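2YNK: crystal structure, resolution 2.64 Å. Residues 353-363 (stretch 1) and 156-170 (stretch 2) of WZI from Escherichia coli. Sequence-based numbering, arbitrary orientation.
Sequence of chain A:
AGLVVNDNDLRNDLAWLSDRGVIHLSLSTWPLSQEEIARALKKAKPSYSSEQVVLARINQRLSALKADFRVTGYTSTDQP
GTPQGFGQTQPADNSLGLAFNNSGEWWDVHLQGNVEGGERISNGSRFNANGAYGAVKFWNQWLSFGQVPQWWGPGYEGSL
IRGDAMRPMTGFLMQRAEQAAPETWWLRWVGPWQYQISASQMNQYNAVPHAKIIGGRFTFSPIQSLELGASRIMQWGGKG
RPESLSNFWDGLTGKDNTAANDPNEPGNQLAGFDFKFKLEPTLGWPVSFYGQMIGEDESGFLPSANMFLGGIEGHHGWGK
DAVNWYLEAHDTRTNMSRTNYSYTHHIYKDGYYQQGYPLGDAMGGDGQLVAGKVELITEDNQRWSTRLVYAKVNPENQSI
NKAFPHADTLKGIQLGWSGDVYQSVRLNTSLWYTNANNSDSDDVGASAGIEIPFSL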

# COMPACT_ATOMS: atom_id res chain seq x y z
N TYR A 353 11.87 10.60 -2.67
CA TYR A 353 11.27 10.21 -3.95
C TYR A 353 12.24 9.34 -4.75
O TYR A 353 13.43 9.63 -4.80
CB TYR A 353 10.99 11.43 -4.83
CG TYR A 353 10.04 12.45 -4.26
CD1 TYR A 353 10.47 13.35 -3.30
CD2 TYR A 353 8.74 12.55 -4.72
CE1 TYR A 353 9.61 14.31 -2.78
CE2 TYR A 353 7.88 13.51 -4.21
CZ TYR A 353 8.32 14.39 -3.24
OH TYR A 353 7.48 15.34 -2.71
N GLN A 354 11.71 8.29 -5.39
CA GLN A 354 12.48 7.55 -6.37
C GLN A 354 11.91 7.85 -7.73
O GLN A 354 10.70 7.73 -7.92
CB GLN A 354 12.38 6.06 -6.13
CG GLN A 354 13.26 5.26 -7.07
CD GLN A 354 13.18 3.79 -6.84
OE1 GLN A 354 14.12 3.18 -6.34
NE2 GLN A 354 12.06 3.20 -7.20
N GLN A 355 12.79 8.25 -8.65
CA GLN A 355 12.40 8.61 -10.02
C GLN A 355 11.26 9.60 -10.04
O GLN A 355 10.36 9.53 -10.88
CB GLN A 355 12.09 7.36 -10.83
CG GLN A 355 13.29 6.43 -10.89
CD GLN A 355 12.99 5.07 -11.45
OE1 GLN A 355 12.12 4.35 -10.95
NE2 GLN A 355 13.73 4.67 -12.48
N GLY A 356 11.31 10.53 -9.09
CA GLY A 356 10.34 11.61 -9.02
C GLY A 356 9.09 11.23 -8.27
O GLY A 356 8.31 12.09 -7.85
N TYR A 357 8.88 9.93 -8.09
CA TYR A 357 7.66 9.44 -7.49
C TYR A 357 7.89 9.17 -6.01
O TYR A 357 8.92 8.59 -5.62
CB TYR A 357 7.11 8.27 -8.29
CG TYR A 357 6.28 8.76 -9.47
CD1 TYR A 357 6.87 9.48 -10.51
CD2 TYR A 357 4.90 8.57 -9.51
CE1 TYR A 357 6.12 9.97 -11.56
CE2 TYR A 357 4.14 9.05 -10.57
CZ TYR A 357 4.76 9.75 -11.60
OH TYR A 357 4.02 10.23 -12.66
N PRO A 358 6.97 9.66 -5.17
CA PRO A 358 7.13 9.61 -3.73
C PRO A 358 7.14 8.18 -3.17
O PRO A 358 6.37 7.35 -3.62
CB PRO A 358 5.89 10.36 -3.23
CG PRO A 358 4.88 10.18 -4.31
CD PRO A 358 5.68 10.26 -5.56
N LEU A 359 8.05 7.94 -2.24
CA LEU A 359 8.11 6.74 -1.43
C LEU A 359 7.05 6.79 -0.30
O LEU A 359 6.77 5.79 0.35
CB LEU A 359 9.50 6.58 -0.81
CG LEU A 359 10.56 5.77 -1.54
CD1 LEU A 359 10.94 6.42 -2.86
CD2 LEU A 359 11.79 5.62 -0.65
N GLY A 360 6.51 7.98 -0.06
CA GLY A 360 5.47 8.17 0.93
C GLY A 360 4.14 8.29 0.24
O GLY A 360 3.80 7.43 -0.56
N ASP A 361 3.41 9.35 0.55
CA ASP A 361 2.04 9.51 0.05
C ASP A 361 1.99 9.84 -1.44
O ASP A 361 2.84 10.56 -1.94
CB ASP A 361 1.32 10.60 0.86
CG ASP A 361 -0.20 10.54 0.73
OD1 ASP A 361 -0.75 9.65 0.02
OD2 ASP A 361 -0.85 11.40 1.36
N ALA A 362 0.97 9.34 -2.13
CA ALA A 362 0.85 9.50 -3.58
C ALA A 362 0.99 10.97 -4.08
O ALA A 362 1.47 11.20 -5.18
CB ALA A 362 -0.45 8.88 -4.08
N MSE A 363 0.55 11.92 -3.26
CA MSE A 363 0.59 13.36 -3.57
C MSE A 363 1.96 13.98 -3.64
O MSE A 363 2.21 14.88 -4.44
CB MSE A 363 -0.02 14.12 -2.39
CG MSE A 363 -1.47 14.45 -2.62
SE MSE A 363 -2.18 15.35 -1.02
CE MSE A 363 -1.20 14.51 0.47
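Stretch 2, residues 156-170: YEGSLIRGDAMRPMT

How does stretch 2 lie on stretch 1? It has no regular helix or strand and follows an irregular path: Gly 158 lies near Asp 361, Ile 161 near Gly 360 (CA to CA 4.6 Å), then Ala 165 near Ala 362 and Met 166 near Tyr 357 (CA to CA 5.0 Å). The register therefore follows no steady direction.

What holds Leu 359, the residue with the largest covered area? Its carbonyl accepts two hydrogen bonds, from Gly 163 N (2.9 Å to Leu 359 O) and from Arg 162 NH1 (3.1 Å to the same O), while Arg 162 CA adds a CA-H...O contact at 3.3 Å to Leu 359 O. Its side chain meets two selenomethionines: Leu 359 CG is 4.1 Å from Met 166 SE, and Leu 359 CD2 is 4.1 Å from Met 169 SE.

Where does Ala 165 fit? Its CB points toward stretch 1, packing 4.0 Å from Ala 362 CB and 4.5 Å from Pro 358 CG.

What does Gln 354 contribute beside its type I' turn? Its extended side chain (chi1 and chi2 both t) brings NE2 2.7 Å from Arg 167 O, a weak hydrogen bond because the angle is poor. A water also joins Gln 354 NE2 and Gln 355 OE1, at 2.8 and 2.7 Å from its O.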

# COMPACT_ATOMS: atom_id res chain seq x y z
N TYR A 156 -6.11 4.07 3.14
CA TYR A 156 -6.50 3.51 1.85
C TYR A 156 -5.98 4.34 0.68
O TYR A 156 -5.76 3.82 -0.41
CB TYR A 156 -8.03 3.39 1.78
CG TYR A 156 -8.56 2.22 2.58
CD1 TYR A 156 -8.47 0.93 2.10
CD2 TYR A 156 -9.13 2.42 3.84
CE1 TYR A 156 -8.95 -0.15 2.83
CE2 TYR A 156 -9.62 1.35 4.57
CZ TYR A 156 -9.53 0.06 4.07
OH TYR A 156 -9.98 -1.01 4.79
N GLU A 157 -5.78 5.63 0.92
CA GLU A 157 -5.37 6.55 -0.15
C GLU A 157 -3.85 6.70 -0.24
O GLU A 157 -3.31 7.08 -1.28
CB GLU A 157 -6.02 7.91 0.07
CG GLU A 157 -6.47 8.57 -1.22
CD GLU A 157 -7.79 8.02 -1.71
OE1 GLU A 157 -8.68 7.78 -0.86
OE2 GLU A 157 -7.95 7.84 -2.94
N GLY A 158 -3.16 6.37 0.85
CA GLY A 158 -1.72 6.54 0.95
C GLY A 158 -1.15 6.06 2.27
O GLY A 158 -1.89 5.89 3.25
N SER A 159 0.14 5.80 2.28
CA SER A 159 0.93 5.76 3.50
C SER A 159 1.79 7.01 3.54
O SER A 159 2.38 7.38 2.54
CB SER A 159 1.83 4.54 3.53
OG SER A 159 2.84 4.72 4.52
N LEU A 160 1.90 7.63 4.70
CA LEU A 160 2.73 8.82 4.84
C LEU A 160 4.22 8.50 4.91
O LEU A 160 5.05 9.42 4.84
CB LEU A 160 2.36 9.60 6.11
CG LEU A 160 0.93 10.13 6.24
CD1 LEU A 160 0.74 10.72 7.63
CD2 LEU A 160 0.60 11.14 5.15
N ILE A 161 4.57 7.22 5.03
CA ILE A 161 5.96 6.82 5.27
C ILE A 161 6.51 5.81 4.26
O ILE A 161 7.64 5.96 3.82
CB ILE A 161 6.13 6.25 6.69
CG1 ILE A 161 7.62 6.01 6.98
CG2 ILE A 161 5.30 4.98 6.88
CD1 ILE A 161 8.00 6.12 8.44
N ARG A 162 5.74 4.78 3.93
CA ARG A 162 6.12 3.84 2.90
C ARG A 162 4.89 3.31 2.19
O ARG A 162 4.18 2.44 2.70
CB ARG A 162 6.96 2.68 3.45
CG ARG A 162 8.44 3.01 3.62
CD ARG A 162 9.18 3.23 2.30
NE ARG A 162 9.16 2.03 1.45
CZ ARG A 162 8.36 1.86 0.39
NH1 ARG A 162 7.51 2.81 -0.02
NH2 ARG A 162 8.42 0.71 -0.27
N GLY A 163 4.66 3.86 1.00
CA GLY A 163 3.56 3.45 0.17
C GLY A 163 4.00 2.78 -1.11
O GLY A 163 5.04 2.13 -1.18
N ASP A 164 3.21 3.06 -2.14
CA ASP A 164 2.98 2.20 -3.28
C ASP A 164 3.11 2.93 -4.60
O ASP A 164 2.90 2.32 -5.64
CB ASP A 164 1.50 1.83 -3.18
CG ASP A 164 1.21 0.47 -3.65
OD1 ASP A 164 2.11 -0.39 -3.63
OD2 ASP A 164 0.04 0.26 -4.01
N ALA A 165 3.43 4.23 -4.53
CA ALA A 165 3.19 5.18 -5.61
C ALA A 165 4.50 5.52 -6.32
O ALA A 165 4.90 6.69 -6.40
CB ALA A 165 2.57 6.44 -5.02
N MSE A 166 5.16 4.48 -6.81
CA MSE A 166 6.60 4.52 -7.09
C MSE A 166 7.00 3.12 -7.41
O MSE A 166 6.30 2.17 -7.07
CB MSE A 166 7.35 4.94 -5.83
CG MSE A 166 6.60 4.31 -4.63
SE MSE A 166 7.85 3.40 -3.46
CE MSE A 166 7.76 1.63 -4.30
N ARG A 167 8.15 2.96 -8.06
CA ARG A 167 8.58 1.63 -8.47
C ARG A 167 9.20 0.95 -7.28
O ARG A 167 10.01 1.57 -6.57
CB ARG A 167 9.56 1.71 -9.64
CG ARG A 167 8.97 2.43 -10.83
CD ARG A 167 9.90 2.44 -12.02
NE ARG A 167 9.40 1.53 -13.04
CZ ARG A 167 8.77 1.90 -14.15
NH1 ARG A 167 8.57 3.17 -14.45
NH2 ARG A 167 8.36 0.97 -14.98
N PRO A 168 8.82 -0.32 -7.03
CA PRO A 168 9.35 -1.04 -5.88
C PRO A 168 10.86 -1.18 -5.99
O PRO A 168 11.40 -1.28 -7.10
CB PRO A 168 8.64 -2.39 -5.94
CG PRO A 168 8.25 -2.56 -7.37
CD PRO A 168 7.97 -1.18 -7.87
N MSE A 169 11.54 -1.19 -4.84
CA MSE A 169 12.99 -1.14 -4.81
C MSE A 169 13.56 -2.48 -4.52
O MSE A 169 12.94 -3.29 -3.81
CB MSE A 169 13.47 -0.20 -3.72
CG MSE A 169 12.81 1.17 -3.84
SE MSE A 169 13.45 2.29 -2.36
CE MSE A 169 12.27 1.53 -0.96
N THR A 170 14.76 -2.71 -5.03
CA THR A 170 15.44 -3.98 -4.87
C THR A 170 16.06 -4.07 -3.49
O THR A 170 16.80 -3.17 -3.08
CB THR A 170 16.52 -4.18 -5.93
OG1 THR A 170 15.88 -4.50 -7.17
CG2 THR A 170 17.47 -5.30 -5.55
O HOH W 1 10.71 5.02 -8.77